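Long-range contact in ribonucleoside-diphosphate reductase subunit beta (Clostridium botulinum, PDB 6ZJK), which forms the diiron-containing R2 subunit of a class I ribonucleotide reductase, which probably supplies the oxidising centre for reducing ribonucleoside diphosphates to deoxyribonucleotides: residues 90-102 / 279-291. Sequence-based numbering, arbitrary orientation.
Sequences DGERNAFDKIISF and EIQWGQYVTNNEI
Gly91 and Glu290 meet where helix 90-102 starts and the loop after helix 279-287 passes. The CA of Gly91 lies 4.0 Å from Glu290 OE1, and a water links the two residues, accepting from Gly91 N and donating to the same OE1. Asn288 ND2 holds the other carboxylate oxygen, OE2, at its anti lone pair. Ile291 CD1 reaches in beside this turn of helix. It touches Gly91 O and both CA and CG of Glu92. The Glu92 carboxylate runs on to a salt bridge with Lys223. Asn94 sends ND2 to Val286 O in a weak, bent bond of 3.2 Å. A second water contacts Gly91 O, Asn94 ND2 and Val286 O. Ala95 brings its CB to 3.4 Å from Val286 O, where the helix backbones come close.

Helix 90-118 and helix 262-287, which carry the contact, belong to the all-helical, ferritin-like R2 fold. They run roughly antiparallel here, at 141°, and the axes of the short helical segments approach to 9.1 Å. The side chain of Phe102 is about 11 Å from a bound iron.

Lys98 lays CB against Val286 CG1, and the two side chains pass alongside one another, pointing opposite ways. Its ammonium group forms a salt bridge with Asp167, which also bonds to Tyr285 OH. Lys98 O sits at the Trp282 ring edge, in plane, 3.6 Å from CZ2. Val286 CG1 covers one face of that indole near its rim. The other methyl, CG2, meets CG1 and CD1 of Ile99, whose side chain lies roughly perpendicular to that of Val286. With chi1 at 179° the Phe102 ring is turned away from its own backbone N and lies beside Trp282. The phenyl and the five-membered ring are oblique, with planes at 47°, while Phe102 CB packs 3.8 Å from CZ2 of Trp282.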
ATOM      1  N   ASP A  90       2.054   6.450 -38.143  1.00 41.53           N
ATOM      2  CA  ASP A  90       3.369   6.482 -37.512  1.00 41.21           C
ATOM      3  C   ASP A  90       3.446   7.588 -36.466  1.00 46.24           C
ATOM      4  O   ASP A  90       4.070   7.417 -35.412  1.00 46.10           O
ATOM      5  CB  ASP A  90       4.477   6.667 -38.552  1.00 43.62           C
ATOM      6  CG  ASP A  90       4.610   5.468 -39.500  1.00 54.68           C
ATOM      7  OD1 ASP A  90       4.194   4.354 -39.131  1.00 54.77           O
ATOM      8  OD2 ASP A  90       5.210   5.619 -40.581  1.00 57.32           O
ATOM      9  N   GLY A  91       2.824   8.740 -36.743  1.00 47.58           N
ATOM     10  CA  GLY A  91       2.844   9.829 -35.778  1.00 42.99           C
ATOM     11  C   GLY A  91       2.054   9.519 -34.517  1.00 48.26           C
ATOM     12  O   GLY A  91       2.453   9.906 -33.410  1.00 39.09           O
ATOM     13  N   GLU A  92       0.926   8.817 -34.663  1.00 41.31           N
ATOM     14  CA  GLU A  92       0.167   8.414 -33.482  1.00 43.79           C
ATOM     15  C   GLU A  92       0.938   7.397 -32.650  1.00 44.23           C
ATOM     16  O   GLU A  92       0.976   7.512 -31.417  1.00 41.21           O
ATOM     17  CB  GLU A  92      -1.198   7.855 -33.891  1.00 44.22           C
ATOM     18  CG  GLU A  92      -2.189   8.908 -34.388  1.00 52.56           C
ATOM     19  CD  GLU A  92      -3.385   8.300 -35.120  1.00 57.02           C
ATOM     20  OE1 GLU A  92      -3.288   7.125 -35.552  1.00 55.30           O
ATOM     21  OE2 GLU A  92      -4.414   8.999 -35.270  1.00 53.24           O
ATOM     22  N   ARG A  93       1.565   6.399 -33.306  1.00 40.82           N
ATOM     23  CA  ARG A  93       2.347   5.401 -32.572  1.00 40.43           C
ATOM     24  C   ARG A  93       3.543   6.033 -31.874  1.00 44.09           C
ATOM     25  O   ARG A  93       3.841   5.703 -30.719  1.00 38.22           O
ATOM     26  CB  ARG A  93       2.840   4.289 -33.506  1.00 41.73           C
ATOM     27  CG  ARG A  93       1.925   3.087 -33.715  1.00 45.17           C
ATOM     28  CD  ARG A  93       1.783   2.275 -32.400  1.00 41.66           C
ATOM     29  NE  ARG A  93       3.071   1.765 -31.930  1.00 39.73           N
ATOM     30  CZ  ARG A  93       3.704   0.701 -32.419  1.00 44.10           C
ATOM     31  NH1 ARG A  93       3.181  -0.000 -33.423  1.00 39.63           N
ATOM     32  NH2 ARG A  93       4.883   0.359 -31.915  1.00 40.63           N
ATOM     33  N   ASN A  94       4.240   6.946 -32.555  1.00 40.70           N
ATOM     34  CA  ASN A  94       5.356   7.641 -31.924  1.00 40.55           C
ATOM     35  C   ASN A  94       4.915   8.315 -30.634  1.00 44.49           C
ATOM     36  O   ASN A  94       5.564   8.172 -29.588  1.00 43.61           O
ATOM     37  CB  ASN A  94       5.938   8.679 -32.897  1.00 45.10           C
ATOM     38  CG  ASN A  94       6.979   9.572 -32.246  1.00 45.10           C
ATOM     39  OD1 ASN A  94       8.136   9.193 -32.127  1.00 49.92           O
ATOM     40  ND2 ASN A  94       6.573  10.778 -31.842  1.00 46.48           N
ATOM     41  N   ALA A  95       3.761   8.977 -30.664  1.00 41.73           N
ATOM     42  CA  ALA A  95       3.295   9.654 -29.462  1.00 43.90           C
ATOM     43  C   ALA A  95       2.837   8.645 -28.410  1.00 39.99           C
ATOM     44  O   ALA A  95       3.212   8.754 -27.241  1.00 41.74           O
ATOM     45  CB  ALA A  95       2.171  10.629 -29.821  1.00 37.50           C
ATOM     46  N   PHE A  96       2.082   7.625 -28.828  1.00 41.98           N
ATOM     47  CA  PHE A  96       1.573   6.595 -27.921  1.00 39.59           C
ATOM     48  C   PHE A  96       2.701   5.870 -27.181  1.00 42.07           C
ATOM     49  O   PHE A  96       2.622   5.665 -25.961  1.00 43.24           O
ATOM     50  CB  PHE A  96       0.686   5.626 -28.719  1.00 40.38           C
ATOM     51  CG  PHE A  96       0.075   4.507 -27.892  1.00 41.54           C
ATOM     52  CD1 PHE A  96       0.803   3.353 -27.620  1.00 42.67           C
ATOM     53  CD2 PHE A  96      -1.236   4.585 -27.447  1.00 41.69           C
ATOM     54  CE1 PHE A  96       0.249   2.309 -26.846  1.00 48.55           C
ATOM     55  CE2 PHE A  96      -1.801   3.545 -26.673  1.00 41.19           C
ATOM     56  CZ  PHE A  96      -1.057   2.416 -26.382  1.00 41.61           C
ATOM     57  N   ASP A  97       3.743   5.440 -27.902  1.00 40.22           N
ATOM     58  CA  ASP A  97       4.830   4.681 -27.278  1.00 42.46           C
ATOM     59  C   ASP A  97       5.555   5.506 -26.216  1.00 46.19           C
ATOM     60  O   ASP A  97       5.835   5.019 -25.116  1.00 43.32           O
ATOM     61  CB  ASP A  97       5.831   4.206 -28.347  1.00 45.68           C
ATOM     62  CG  ASP A  97       5.214   3.240 -29.369  1.00 47.57           C
ATOM     63  OD1 ASP A  97       4.011   2.907 -29.243  1.00 46.33           O
ATOM     64  OD2 ASP A  97       5.933   2.819 -30.316  1.00 48.18           O
ATOM     65  N   LYS A  98       5.891   6.762 -26.534  1.00 43.65           N
ATOM     66  CA  LYS A  98       6.678   7.564 -25.597  1.00 44.91           C
ATOM     67  C   LYS A  98       5.875   7.963 -24.361  1.00 38.31           C
ATOM     68  O   LYS A  98       6.424   8.044 -23.256  1.00 35.75           O
ATOM     69  CB  LYS A  98       7.234   8.802 -26.300  1.00 40.51           C
ATOM     70  CG  LYS A  98       8.338   8.461 -27.306  1.00 41.81           C
ATOM     71  CD  LYS A  98       8.528   9.563 -28.318  1.00 50.81           C
ATOM     72  CE  LYS A  98       9.457   9.098 -29.428  1.00 55.40           C
ATOM     73  NZ  LYS A  98      10.771   8.678 -28.865  1.00 56.98           N
ATOM     74  N   ILE A  99       4.588   8.239 -24.527  1.00 35.00           N
ATOM     75  CA  ILE A  99       3.793   8.727 -23.414  1.00 40.45           C
ATOM     76  C   ILE A  99       3.550   7.609 -22.413  1.00 39.88           C
ATOM     77  O   ILE A  99       3.731   7.784 -21.199  1.00 37.42           O
ATOM     78  CB  ILE A  99       2.471   9.316 -23.927  1.00 42.35           C
ATOM     79  CG1 ILE A  99       2.705  10.673 -24.606  1.00 41.88           C
ATOM     80  CG2 ILE A  99       1.467   9.389 -22.820  1.00 34.96           C
ATOM     81  CD1 ILE A  99       1.523  11.139 -25.388  1.00 41.96           C
ATOM     82  N   ILE A 100       3.144   6.440 -22.906  1.00 42.61           N
ATOM     83  CA  ILE A 100       2.820   5.363 -21.983  1.00 42.19           C
ATOM     84  C   ILE A 100       4.085   4.825 -21.313  1.00 40.57           C
ATOM     85  O   ILE A 100       4.042   4.371 -20.166  1.00 41.49           O
ATOM     86  CB  ILE A 100       1.981   4.286 -22.691  1.00 38.72           C
ATOM     87  CG1 ILE A 100       1.153   3.526 -21.650  1.00 44.03           C
ATOM     88  CG2 ILE A 100       2.852   3.364 -23.473  1.00 38.83           C
ATOM     89  CD1 ILE A 100      -0.053   2.826 -22.219  1.00 46.04           C
ATOM     90  N   SER A 101       5.236   4.905 -21.980  1.00 40.58           N
ATOM     91  CA  SER A 101       6.425   4.516 -21.225  1.00 44.41           C
ATOM     92  C   SER A 101       6.766   5.568 -20.172  1.00 39.40           C
ATOM     93  O   SER A 101       7.112   5.228 -19.034  1.00 43.52           O
ATOM     94  CB  SER A 101       7.603   4.292 -22.162  1.00 42.57           C
ATOM     95  OG  SER A 101       8.819   4.257 -21.441  1.00 48.04           O
ATOM     96  N   PHE A 102       6.523   6.852 -20.427  1.00 38.65           N
ATOM     97  CA  PHE A 102       6.735   7.894 -19.424  1.00 36.49           C
ATOM     98  C   PHE A 102       5.784   7.749 -18.246  1.00 41.36           C
ATOM     99  O   PHE A 102       6.207   7.833 -17.086  1.00 37.91           O
ATOM    100  CB  PHE A 102       6.562   9.270 -20.072  1.00 36.10           C
ATOM    101  CG  PHE A 102       6.737  10.412 -19.123  1.00 39.68           C
ATOM    102  CD1 PHE A 102       7.940  10.603 -18.451  1.00 39.75           C
ATOM    103  CD2 PHE A 102       5.699  11.300 -18.900  1.00 40.09           C
ATOM    104  CE1 PHE A 102       8.101  11.661 -17.577  1.00 36.60           C
ATOM    105  CE2 PHE A 102       5.857  12.365 -18.018  1.00 41.20           C
ATOM    106  CZ  PHE A 102       7.068  12.547 -17.370  1.00 40.09           C
ATOM    107  N   GLU A 279       6.766  20.149 -19.169  1.00 46.91           N
ATOM    108  CA  GLU A 279       5.627  19.392 -19.676  1.00 45.99           C
ATOM    109  C   GLU A 279       5.150  19.923 -21.028  1.00 44.01           C
ATOM    110  O   GLU A 279       4.731  19.148 -21.893  1.00 43.49           O
ATOM    111  CB  GLU A 279       4.508  19.399 -18.632  1.00 36.08           C
ATOM    112  CG  GLU A 279       3.374  18.471 -18.933  1.00 43.17           C
ATOM    113  CD  GLU A 279       3.836  17.012 -19.127  1.00 42.09           C
ATOM    114  OE1 GLU A 279       4.735  16.527 -18.396  1.00 43.94           O
ATOM    115  OE2 GLU A 279       3.332  16.366 -20.063  1.00 42.42           O
ATOM    116  N   ILE A 280       5.185  21.238 -21.224  1.00 49.56           N
ATOM    117  CA  ILE A 280       4.814  21.807 -22.521  1.00 44.47           C
ATOM    118  C   ILE A 280       5.801  21.361 -23.595  1.00 43.63           C
ATOM    119  O   ILE A 280       5.418  20.922 -24.690  1.00 39.80           O
ATOM    120  CB  ILE A 280       4.757  23.339 -22.428  1.00 44.85           C
ATOM    121  CG1 ILE A 280       3.593  23.792 -21.544  1.00 43.61           C
ATOM    122  CG2 ILE A 280       4.615  23.950 -23.812  1.00 40.33           C
ATOM    123  CD1 ILE A 280       3.544  25.315 -21.334  1.00 45.16           C
ATOM    124  N   GLN A 281       7.091  21.503 -23.298  1.00 42.73           N
ATOM    125  CA  GLN A 281       8.074  21.099 -24.298  1.00 48.80           C
ATOM    126  C   GLN A 281       8.017  19.598 -24.581  1.00 48.44           C
ATOM    127  O   GLN A 281       8.041  19.182 -25.742  1.00 42.52           O
ATOM    128  CB  GLN A 281       9.449  21.477 -23.775  1.00 53.55           C
ATOM    129  CG  GLN A 281      10.438  21.871 -24.805  1.00 64.69           C
ATOM    130  CD  GLN A 281      11.784  22.133 -24.176  1.00 80.79           C
ATOM    131  OE1 GLN A 281      12.571  22.959 -24.676  1.00 90.24           O
ATOM    132  NE2 GLN A 281      12.041  21.483 -23.056  1.00 79.99           N
ATOM    133  N   TRP A 282       7.708  18.746 -23.594  1.00 42.51           N
ATOM    134  CA  TRP A 282       7.540  17.312 -23.809  1.00 41.05           C
ATOM    135  C   TRP A 282       6.292  17.032 -24.635  1.00 42.33           C
ATOM    136  O   TRP A 282       6.331  16.225 -25.570  1.00 44.84           O
ATOM    137  CB  TRP A 282       7.463  16.596 -22.452  1.00 44.70           C
ATOM    138  CG  TRP A 282       6.955  15.165 -22.489  1.00 44.27           C
ATOM    139  CD1 TRP A 282       5.710  14.731 -22.138  1.00 42.25           C
ATOM    140  CD2 TRP A 282       7.695  13.987 -22.863  1.00 43.19           C
ATOM    141  NE1 TRP A 282       5.622  13.364 -22.278  1.00 42.35           N
ATOM    142  CE2 TRP A 282       6.825  12.884 -22.722  1.00 41.15           C
ATOM    143  CE3 TRP A 282       9.001  13.760 -23.307  1.00 42.57           C
ATOM    144  CZ2 TRP A 282       7.220  11.572 -23.016  1.00 45.66           C
ATOM    145  CZ3 TRP A 282       9.395  12.450 -23.604  1.00 48.64           C
ATOM    146  CH2 TRP A 282       8.505  11.377 -23.454  1.00 44.23           C
ATOM    147  N   GLY A 283       5.181  17.704 -24.307  1.00 41.08           N
ATOM    148  CA  GLY A 283       3.946  17.507 -25.050  1.00 39.89           C
ATOM    149  C   GLY A 283       4.071  17.880 -26.516  1.00 46.14           C
ATOM    150  O   GLY A 283       3.565  17.172 -27.390  1.00 43.32           O
ATOM    151  N   GLN A 284       4.831  18.905 -26.773  1.00 42.68           N
ATOM    152  CA  GLN A 284       5.033  19.357 -28.094  1.00 46.47           C
ATOM    153  C   GLN A 284       5.963  18.388 -28.835  1.00 45.08           C
ATOM    154  O   GLN A 284       5.779  18.104 -29.953  1.00 43.08           O
ATOM    155  CB  GLN A 284       5.595  20.792 -28.050  1.00 47.16           C
ATOM    156  CG  GLN A 284       4.557  21.873 -27.756  1.00 44.86           C
ATOM    157  CD  GLN A 284       5.136  23.207 -27.435  1.00 50.79           C
ATOM    158  OE1 GLN A 284       6.280  23.327 -27.144  1.00 49.43           O
ATOM    159  NE2 GLN A 284       4.332  24.205 -27.492  1.00 47.75           N
ATOM    160  N   TYR A 285       6.922  17.853 -28.133  1.00 42.12           N
ATOM    161  CA  TYR A 285       7.935  16.996 -28.747  1.00 45.37           C
ATOM    162  C   TYR A 285       7.347  15.671 -29.232  1.00 48.00           C
ATOM    163  O   TYR A 285       7.652  15.220 -30.346  1.00 41.94           O
ATOM    164  CB  TYR A 285       9.073  16.766 -27.748  1.00 48.48           C
ATOM    165  CG  TYR A 285      10.010  15.640 -28.129  1.00 49.84           C
ATOM    166  CD1 TYR A 285      10.850  15.751 -29.237  1.00 52.80           C
ATOM    167  CD2 TYR A 285      10.070  14.471 -27.367  1.00 49.88           C
ATOM    168  CE1 TYR A 285      11.714  14.725 -29.591  1.00 54.60           C
ATOM    169  CE2 TYR A 285      10.945  13.431 -27.709  1.00 54.18           C
ATOM    170  CZ  TYR A 285      11.758  13.566 -28.823  1.00 60.94           C
ATOM    171  OH  TYR A 285      12.621  12.542 -29.175  1.00 57.83           O
ATOM    172  N   VAL A 286       6.488  15.044 -28.414  1.00 43.47           N
ATOM    173  CA  VAL A 286       5.948  13.730 -28.759  1.00 46.25           C
ATOM    174  C   VAL A 286       4.792  13.838 -29.748  1.00 42.87           C
ATOM    175  O   VAL A 286       4.576  12.912 -30.539  1.00 44.02           O
ATOM    176  CB  VAL A 286       5.516  12.945 -27.498  1.00 39.85           C
ATOM    177  CG1 VAL A 286       6.693  12.737 -26.560  1.00 41.91           C
ATOM    178  CG2 VAL A 286       4.385  13.629 -26.792  1.00 39.63           C
ATOM    179  N   THR A 287       4.063  14.934 -29.735  1.00 36.98           N
ATOM    180  CA  THR A 287       2.989  15.050 -30.675  1.00 38.18           C
ATOM    181  C   THR A 287       3.490  15.479 -32.052  1.00 42.39           C
ATOM    182  O   THR A 287       2.940  15.087 -33.008  1.00 39.28           O
ATOM    183  CB  THR A 287       1.873  15.982 -30.212  1.00 43.60           C
ATOM    184  OG1 THR A 287       2.426  17.184 -29.729  1.00 38.88           O
ATOM    185  CG2 THR A 287       1.097  15.351 -29.119  1.00 45.43           C
ATOM    186  N   ASN A 288       4.507  16.314 -32.116  1.00 39.45           N
ATOM    187  CA  ASN A 288       5.083  16.801 -33.369  1.00 49.31           C
ATOM    188  C   ASN A 288       4.067  17.294 -34.395  1.00 50.16           C
ATOM    189  O   ASN A 288       4.242  17.057 -35.531  1.00 50.83           O
ATOM    190  CB  ASN A 288       5.937  15.696 -33.986  1.00 47.87           C
ATOM    191  CG  ASN A 288       6.861  16.176 -35.082  1.00 56.99           C
ATOM    192  OD1 ASN A 288       7.452  17.203 -34.999  1.00 55.94           O
ATOM    193  ND2 ASN A 288       7.017  15.375 -36.083  1.00 58.13           N
ATOM    194  N   ASN A 289       3.018  17.971 -33.979  1.00 44.37           N
ATOM    195  CA  ASN A 289       1.985  18.460 -34.867  1.00 53.63           C
ATOM    196  C   ASN A 289       1.438  17.407 -35.783  1.00 54.42           C
ATOM    197  O   ASN A 289       1.018  17.680 -36.847  1.00 55.27           O
ATOM    198  CB  ASN A 289       2.417  19.706 -35.654  1.00 51.81           C
ATOM    199  CG  ASN A 289       2.671  20.895 -34.755  1.00 60.71           C
ATOM    200  OD1 ASN A 289       1.812  21.324 -34.025  1.00 57.79           O
ATOM    201  ND2 ASN A 289       3.867  21.383 -34.773  1.00 54.24           N
ATOM    202  N   GLU A 290       1.404  16.188 -35.327  1.00 49.18           N
ATOM    203  CA  GLU A 290       0.832  15.151 -36.165  1.00 50.40           C
ATOM    204  C   GLU A 290      -0.342  14.448 -35.504  1.00 49.80           C
ATOM    205  O   GLU A 290      -0.874  13.495 -36.086  1.00 46.77           O
ATOM    206  CB  GLU A 290       1.884  14.110 -36.560  1.00 51.02           C
ATOM    207  CG  GLU A 290       3.071  14.689 -37.312  1.00 58.50           C
ATOM    208  CD  GLU A 290       4.019  13.643 -37.802  1.00 66.58           C
ATOM    209  OE1 GLU A 290       3.545  12.681 -38.429  1.00 64.82           O
ATOM    210  OE2 GLU A 290       5.227  13.734 -37.475  1.00 73.40           O
ATOM    211  N   ILE A 291      -0.810  14.930 -34.353  1.00 41.02           N
ATOM    212  CA  ILE A 291      -2.019  14.409 -33.724  1.00 44.04           C
ATOM    213  C   ILE A 291      -3.155  15.393 -33.982  1.00 47.65           C
ATOM    214  O   ILE A 291      -3.110  16.550 -33.533  1.00 44.43           O
ATOM    215  CB  ILE A 291      -1.828  14.152 -32.219  1.00 42.72           C
ATOM    216  CG1 ILE A 291      -0.575  13.320 -31.977  1.00 39.88           C
ATOM    217  CG2 ILE A 291      -3.030  13.423 -31.647  1.00 43.15           C
ATOM    218  CD1 ILE A 291      -0.561  12.030 -32.771  1.00 41.22           C
TER
HETATM  219  O   HOH W   1       4.247  12.088 -33.282  1.00 46.91           O
HETATM  220  O   HOH W   2       2.311   9.782 -39.229  1.00 49.89           O